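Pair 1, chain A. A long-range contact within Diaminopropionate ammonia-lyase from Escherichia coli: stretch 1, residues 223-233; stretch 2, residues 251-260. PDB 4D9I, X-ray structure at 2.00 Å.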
# COMPACT_ATOMS: atom_id res chain seq x y z
N THR A 223 -10.52 -21.41 -15.38
CA THR A 223 -9.52 -21.78 -16.38
C THR A 223 -8.82 -20.49 -16.82
O THR A 223 -9.47 -19.54 -17.21
CB THR A 223 -10.17 -22.49 -17.60
OG1 THR A 223 -10.98 -23.59 -17.15
CG2 THR A 223 -9.11 -23.03 -18.56
N PRO A 224 -7.49 -20.47 -16.81
CA PRO A 224 -6.90 -19.21 -17.26
C PRO A 224 -7.01 -19.02 -18.78
O PRO A 224 -6.81 -19.97 -19.55
CB PRO A 224 -5.45 -19.33 -16.82
CG PRO A 224 -5.16 -20.81 -16.81
CD PRO A 224 -6.48 -21.52 -16.62
N THR A 225 -7.33 -17.80 -19.20
CA THR A 225 -7.24 -17.43 -20.61
C THR A 225 -5.86 -16.84 -20.94
O THR A 225 -5.40 -16.94 -22.09
CB THR A 225 -8.30 -16.37 -20.97
OG1 THR A 225 -8.19 -15.28 -20.06
CG2 THR A 225 -9.71 -16.96 -20.90
N HIS A 226 -5.23 -16.21 -19.94
CA HIS A 226 -3.94 -15.51 -20.10
C HIS A 226 -2.96 -15.88 -19.04
O HIS A 226 -3.35 -16.27 -17.94
CB HIS A 226 -4.15 -13.99 -20.01
CG HIS A 226 -4.99 -13.43 -21.11
ND1 HIS A 226 -6.31 -13.67 -21.21
CD2 HIS A 226 -4.66 -12.62 -22.20
CE1 HIS A 226 -6.82 -13.06 -22.30
NE2 HIS A 226 -5.81 -12.42 -22.92
N VAL A 227 -1.67 -15.74 -19.36
CA VAL A 227 -0.61 -15.73 -18.34
C VAL A 227 0.45 -14.68 -18.71
O VAL A 227 0.87 -14.56 -19.88
CB VAL A 227 -0.00 -17.13 -18.09
CG1 VAL A 227 0.68 -17.70 -19.33
CG2 VAL A 227 0.97 -17.10 -16.90
N LEU A 228 0.81 -13.86 -17.72
CA LEU A 228 1.90 -12.93 -17.86
C LEU A 228 3.10 -13.49 -17.13
O LEU A 228 3.02 -13.86 -15.95
CB LEU A 228 1.53 -11.53 -17.34
CG LEU A 228 0.82 -10.68 -18.41
CD1 LEU A 228 -0.63 -11.13 -18.59
CD2 LEU A 228 0.86 -9.18 -18.10
N LEU A 229 4.22 -13.57 -17.84
CA LEU A 229 5.42 -14.15 -17.29
C LEU A 229 6.59 -13.18 -17.49
O LEU A 229 7.01 -12.93 -18.62
CB LEU A 229 5.70 -15.52 -17.97
CG LEU A 229 4.68 -16.65 -17.72
CD1 LEU A 229 4.96 -17.85 -18.64
CD2 LEU A 229 4.70 -17.08 -16.26
N GLN A 230 7.11 -12.66 -16.39
CA GLN A 230 8.30 -11.80 -16.45
C GLN A 230 9.52 -12.65 -16.78
O GLN A 230 9.61 -13.79 -16.34
CB GLN A 230 8.51 -11.01 -15.15
CG GLN A 230 8.67 -11.82 -13.87
CD GLN A 230 7.32 -12.10 -13.20
OE1 GLN A 230 6.54 -12.91 -13.69
NE2 GLN A 230 7.05 -11.44 -12.09
N ALA A 231 10.45 -12.11 -17.57
CA ALA A 231 11.57 -12.92 -18.05
C ALA A 231 12.89 -12.21 -18.00
O ALA A 231 13.06 -11.14 -18.61
CB ALA A 231 11.30 -13.41 -19.46
N GLY A 232 13.82 -12.79 -17.26
CA GLY A 232 15.21 -12.35 -17.27
C GLY A 232 15.84 -13.04 -18.45
O GLY A 232 15.75 -12.55 -19.58
N VAL A 233 16.46 -14.20 -18.20
CA VAL A 233 16.91 -15.08 -19.28
C VAL A 233 15.79 -15.99 -19.78
O VAL A 233 15.94 -16.64 -20.82
CB VAL A 233 18.11 -15.97 -18.90
CG1 VAL A 233 19.37 -15.12 -18.69
CG2 VAL A 233 17.78 -16.83 -17.68
N GLN A 251 -2.40 -23.00 -28.10
CA GLN A 251 -3.43 -22.25 -28.82
C GLN A 251 -4.43 -21.61 -27.86
O GLN A 251 -4.87 -20.50 -28.10
CB GLN A 251 -4.16 -23.13 -29.87
CG GLN A 251 -3.29 -23.66 -31.00
CD GLN A 251 -2.42 -24.85 -30.60
OE1 GLN A 251 -2.47 -25.33 -29.47
NE2 GLN A 251 -1.59 -25.30 -31.52
N ASN A 252 -4.78 -22.29 -26.76
CA ASN A 252 -5.79 -21.73 -25.83
C ASN A 252 -5.24 -20.96 -24.64
O ASN A 252 -5.96 -20.66 -23.68
CB ASN A 252 -6.75 -22.81 -25.30
CG ASN A 252 -7.29 -23.68 -26.39
OD1 ASN A 252 -7.19 -24.90 -26.31
ND2 ASN A 252 -7.84 -23.06 -27.43
N LEU A 253 -3.96 -20.63 -24.70
CA LEU A 253 -3.39 -19.83 -23.64
C LEU A 253 -2.69 -18.61 -24.21
O LEU A 253 -1.72 -18.72 -24.98
CB LEU A 253 -2.46 -20.67 -22.74
CG LEU A 253 -1.86 -20.01 -21.49
CD1 LEU A 253 -2.89 -19.32 -20.60
CD2 LEU A 253 -1.08 -21.05 -20.69
N HIS A 254 -3.19 -17.44 -23.85
CA HIS A 254 -2.62 -16.21 -24.34
C HIS A 254 -1.52 -15.80 -23.40
O HIS A 254 -1.76 -15.20 -22.36
CB HIS A 254 -3.68 -15.12 -24.48
CG HIS A 254 -3.17 -13.89 -25.20
ND1 HIS A 254 -3.81 -13.36 -26.25
CD2 HIS A 254 -2.05 -13.09 -24.98
CE1 HIS A 254 -3.14 -12.28 -26.69
NE2 HIS A 254 -2.05 -12.12 -25.91
N SER A 255 -0.29 -16.18 -23.75
CA SER A 255 0.84 -15.95 -22.89
C SER A 255 1.59 -14.70 -23.31
O SER A 255 1.86 -14.50 -24.49
CB SER A 255 1.80 -17.16 -22.89
OG SER A 255 2.21 -17.47 -24.21
N ILE A 256 1.94 -13.90 -22.32
CA ILE A 256 2.61 -12.64 -22.54
C ILE A 256 3.89 -12.63 -21.70
O ILE A 256 3.84 -12.72 -20.48
CB ILE A 256 1.71 -11.44 -22.12
CG1 ILE A 256 0.39 -11.45 -22.92
CG2 ILE A 256 2.42 -10.14 -22.38
CD1 ILE A 256 -0.76 -10.77 -22.20
N ILE A 257 5.02 -12.50 -22.38
CA ILE A 257 6.34 -12.42 -21.75
C ILE A 257 6.66 -10.95 -21.52
O ILE A 257 6.48 -10.11 -22.43
CB ILE A 257 7.41 -13.06 -22.67
CG1 ILE A 257 6.90 -14.40 -23.24
CG2 ILE A 257 8.74 -13.22 -21.94
CD1 ILE A 257 6.41 -15.40 -22.20
N VAL A 258 7.09 -10.63 -20.30
CA VAL A 258 7.31 -9.25 -19.92
C VAL A 258 8.77 -8.97 -19.55
O VAL A 258 9.35 -9.62 -18.67
CB VAL A 258 6.38 -8.89 -18.73
CG1 VAL A 258 6.56 -7.43 -18.36
CG2 VAL A 258 4.94 -9.18 -19.11
N GLU A 259 9.35 -7.96 -20.19
CA GLU A 259 10.71 -7.54 -19.92
C GLU A 259 10.87 -6.03 -19.82
O GLU A 259 10.20 -5.29 -20.52
CB GLU A 259 11.67 -8.05 -21.01
CG GLU A 259 11.83 -9.55 -21.06
CD GLU A 259 12.74 -9.97 -22.19
OE1 GLU A 259 12.41 -9.66 -23.36
OE2 GLU A 259 13.79 -10.57 -21.90
N PRO A 260 11.75 -5.57 -18.93
CA PRO A 260 12.19 -4.17 -18.94
C PRO A 260 13.00 -3.90 -20.21
O PRO A 260 13.76 -4.78 -20.68
CB PRO A 260 13.09 -4.04 -17.70
CG PRO A 260 13.30 -5.42 -17.16
CD PRO A 260 12.44 -6.40 -17.91
O HOH W 1 -6.80 -21.82 -21.29

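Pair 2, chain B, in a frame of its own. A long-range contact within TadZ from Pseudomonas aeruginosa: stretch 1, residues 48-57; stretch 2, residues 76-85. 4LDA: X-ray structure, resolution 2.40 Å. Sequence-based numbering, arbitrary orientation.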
# COMPACT_ATOMS: atom_id res chain seq x y z
N ALA B 48 -0.96 12.95 5.11
CA ALA B 48 0.46 13.11 4.72
C ALA B 48 1.16 11.71 4.65
O ALA B 48 2.32 11.54 5.05
CB ALA B 48 1.18 14.06 5.68
N ALA B 49 0.42 10.74 4.13
CA ALA B 49 0.81 9.35 3.98
C ALA B 49 1.80 9.17 2.84
O ALA B 49 1.57 9.70 1.74
CB ALA B 49 -0.42 8.49 3.75
N GLY B 50 2.88 8.44 3.11
CA GLY B 50 3.93 8.13 2.13
C GLY B 50 3.88 6.70 1.61
O GLY B 50 4.58 6.35 0.66
N VAL B 51 3.05 5.86 2.28
CA VAL B 51 2.86 4.45 1.92
C VAL B 51 1.36 4.18 1.77
O VAL B 51 0.57 4.56 2.63
CB VAL B 51 3.50 3.48 2.95
CG1 VAL B 51 3.26 2.01 2.55
CG2 VAL B 51 4.98 3.78 3.12
N LEU B 52 1.00 3.50 0.65
CA LEU B 52 -0.35 3.05 0.36
C LEU B 52 -0.34 1.55 0.12
O LEU B 52 0.41 1.06 -0.73
CB LEU B 52 -0.97 3.81 -0.83
CG LEU B 52 -2.41 3.41 -1.18
CD1 LEU B 52 -3.28 4.62 -1.30
CD2 LEU B 52 -2.47 2.61 -2.46
N PHE B 53 -1.18 0.82 0.87
CA PHE B 53 -1.38 -0.62 0.71
C PHE B 53 -2.60 -0.85 -0.18
O PHE B 53 -3.63 -0.22 0.04
CB PHE B 53 -1.51 -1.31 2.07
CG PHE B 53 -0.27 -1.22 2.91
CD1 PHE B 53 0.76 -2.15 2.74
CD2 PHE B 53 -0.13 -0.24 3.88
CE1 PHE B 53 1.91 -2.08 3.52
CE2 PHE B 53 1.03 -0.16 4.65
CZ PHE B 53 2.03 -1.09 4.48
N ILE B 54 -2.48 -1.69 -1.20
CA ILE B 54 -3.60 -1.99 -2.09
C ILE B 54 -3.69 -3.52 -2.25
O ILE B 54 -2.72 -4.18 -2.60
CB ILE B 54 -3.55 -1.24 -3.44
CG1 ILE B 54 -4.90 -1.41 -4.24
CG2 ILE B 54 -2.27 -1.59 -4.26
CD1 ILE B 54 -5.04 -0.58 -5.48
N SER B 55 -4.86 -4.07 -1.92
CA SER B 55 -5.13 -5.50 -2.02
C SER B 55 -5.55 -5.82 -3.46
O SER B 55 -6.50 -5.22 -4.00
CB SER B 55 -6.19 -5.90 -0.99
OG SER B 55 -6.30 -7.31 -0.97
N LEU B 56 -4.80 -6.72 -4.09
CA LEU B 56 -4.98 -7.16 -5.47
C LEU B 56 -5.30 -8.66 -5.59
O LEU B 56 -4.70 -9.50 -4.91
CB LEU B 56 -3.71 -6.87 -6.30
CG LEU B 56 -3.30 -5.42 -6.48
CD1 LEU B 56 -2.02 -5.32 -7.27
CD2 LEU B 56 -4.38 -4.63 -7.18
N GLY B 57 -6.20 -8.95 -6.50
CA GLY B 57 -6.64 -10.30 -6.86
C GLY B 57 -7.00 -10.34 -8.32
O GLY B 57 -7.02 -9.29 -8.97
N PRO B 76 4.56 10.69 -7.51
CA PRO B 76 5.67 9.80 -7.88
C PRO B 76 6.50 9.31 -6.69
O PRO B 76 7.13 8.24 -6.78
CB PRO B 76 6.54 10.66 -8.81
CG PRO B 76 5.67 11.82 -9.19
CD PRO B 76 4.78 12.06 -8.02
N MSE B 77 6.48 10.06 -5.58
CA MSE B 77 7.24 9.74 -4.36
C MSE B 77 6.49 8.76 -3.45
O MSE B 77 7.08 8.27 -2.47
CB MSE B 77 7.58 11.03 -3.59
CG MSE B 77 8.55 11.97 -4.34
SE MSE B 77 10.31 11.18 -4.86
CE MSE B 77 9.90 10.37 -6.64
N LEU B 78 5.21 8.46 -3.75
CA LEU B 78 4.38 7.54 -2.99
C LEU B 78 4.86 6.10 -3.17
O LEU B 78 5.11 5.67 -4.30
CB LEU B 78 2.89 7.68 -3.42
CG LEU B 78 1.86 6.75 -2.74
CD1 LEU B 78 1.60 7.16 -1.31
CD2 LEU B 78 0.56 6.73 -3.51
N SER B 79 4.97 5.36 -2.05
CA SER B 79 5.32 3.94 -2.09
C SER B 79 4.03 3.12 -2.07
O SER B 79 3.27 3.18 -1.10
CB SER B 79 6.24 3.55 -0.93
OG SER B 79 7.43 4.31 -0.91
N VAL B 80 3.73 2.43 -3.18
CA VAL B 80 2.54 1.59 -3.27
C VAL B 80 3.00 0.13 -3.00
O VAL B 80 3.89 -0.37 -3.69
CB VAL B 80 1.76 1.77 -4.60
CG1 VAL B 80 0.55 0.84 -4.66
CG2 VAL B 80 1.31 3.21 -4.79
N VAL B 81 2.43 -0.50 -1.96
CA VAL B 81 2.71 -1.89 -1.59
C VAL B 81 1.47 -2.72 -1.89
O VAL B 81 0.41 -2.47 -1.32
CB VAL B 81 3.16 -2.04 -0.10
CG1 VAL B 81 3.46 -3.49 0.24
CG2 VAL B 81 4.37 -1.15 0.21
N ALA B 82 1.60 -3.71 -2.79
CA ALA B 82 0.49 -4.59 -3.14
C ALA B 82 0.37 -5.74 -2.16
O ALA B 82 1.37 -6.19 -1.61
CB ALA B 82 0.66 -5.11 -4.56
N ILE B 83 -0.86 -6.18 -1.90
CA ILE B 83 -1.19 -7.30 -1.01
C ILE B 83 -1.93 -8.33 -1.86
O ILE B 83 -2.93 -8.00 -2.48
CB ILE B 83 -2.01 -6.85 0.24
CG1 ILE B 83 -1.29 -5.77 1.07
CG2 ILE B 83 -2.44 -8.04 1.12
CD1 ILE B 83 -2.27 -4.99 2.01
N GLY B 84 -1.36 -9.51 -2.03
CA GLY B 84 -1.99 -10.53 -2.84
C GLY B 84 -1.30 -11.87 -2.75
O GLY B 84 -0.35 -12.04 -1.98
N ASP B 85 -1.77 -12.80 -3.58
CA ASP B 85 -1.29 -14.17 -3.68
C ASP B 85 0.16 -14.21 -4.22
O ASP B 85 0.41 -13.94 -5.39
CB ASP B 85 -2.25 -14.96 -4.60
CG ASP B 85 -1.99 -16.45 -4.73
OD1 ASP B 85 -1.22 -16.99 -3.91
OD2 ASP B 85 -2.60 -17.08 -5.65
O HOH W 2 -4.35 -12.18 -4.75

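The sharpest difference lies at the first bridged position of the two ladders, where pair 1 sets two histidines side by side and pair 2 has Val51(B) beside Ser79(B). In pair 1 the rings of His226(A) and His254(A) are near parallel (24°) but slid apart, with centroids 4.8 Å apart, so they barely overlap. What covers one face of the His226(A) ring is instead the CB of His254(A), 3.9 Å from the ring centroid in a CH-pi contact. The ring is also held from within its own stretch, by a hydrogen bond of 2.7 Å between His226(A) ND1 and Thr225(A) OG1. In pair 2, Gly50(B) matches Thr225(A) and offers no such hydroxyl; Val51(B) CG2 merely approaches Ser79(B) CB at 4.2 Å, while Val51(B) CG1 reaches along the sheet to Val81(B) CG2 at 4.1 Å.

Beneath these differences the backbones are nearly the same. Fourteen central residues superpose with an RMSD of 0.4 Å, and in each pair two parallel strands cross at about -28° and are joined by six hydrogen bonds. Alternate residues of stretch 1 face the partner with their backbone polar groups, the inner ones using both N and O: Val227(A) N donates to His254(A) O (3.0 Å) and Val227(A) O accepts from Ile256(A) N (2.7 Å), just as Leu52(B) N donates to Ser79(B) O (2.9 Å) and Leu52(B) O accepts from Val81(B) N (2.8 Å). The residues between them have their CA atoms near carbonyl oxygens of the partner strand.

Leu253(A) and Leu78(B) occupy the same place, their side-chain centres 0.2 Å apart, and each curls back over the neighbouring strand: Leu253(A) CD2 meets Val227(A) CG1 at 4.0 Å, and Leu78(B) CD2 meets Leu52(B) CB at 4.2 Å. Ile256(A) and Val81(B) also coincide, but their partners differ. Leu228(A) CD1 touches Ile256(A) CD1 at 3.6 Å, whereas Phe53(B) CD1 rests 3.7 Å from Val81(B) CB. Both also reach the next residue on that face: Leu228(A) CD2 lies 4.2 Å from Val258(A) CG2, and Phe53(B) CB 3.8 Å from Ile83(B) CD1.

Near the C-terminal end of the contact, large and small side chains trade places. Pair 1 sets small Ala231(A) against large Ile257(A), CB to CG2 at 3.6 Å; pair 2 reverses the sizes, with Leu56(B) CD1 3.8 Å from Ala82(B) CB. On the face that carries Leu229(A) in pair 1 and Ile54(B) in pair 2, Ser255(A) is matched by the larger Val80(B), whose CG1 packs 3.7 Å from Ile54(B) CG2. Farther along, Glu259(A) lays its CG 3.2 Å from Ala231(A) O, while its match, Gly84(B), has no side chain.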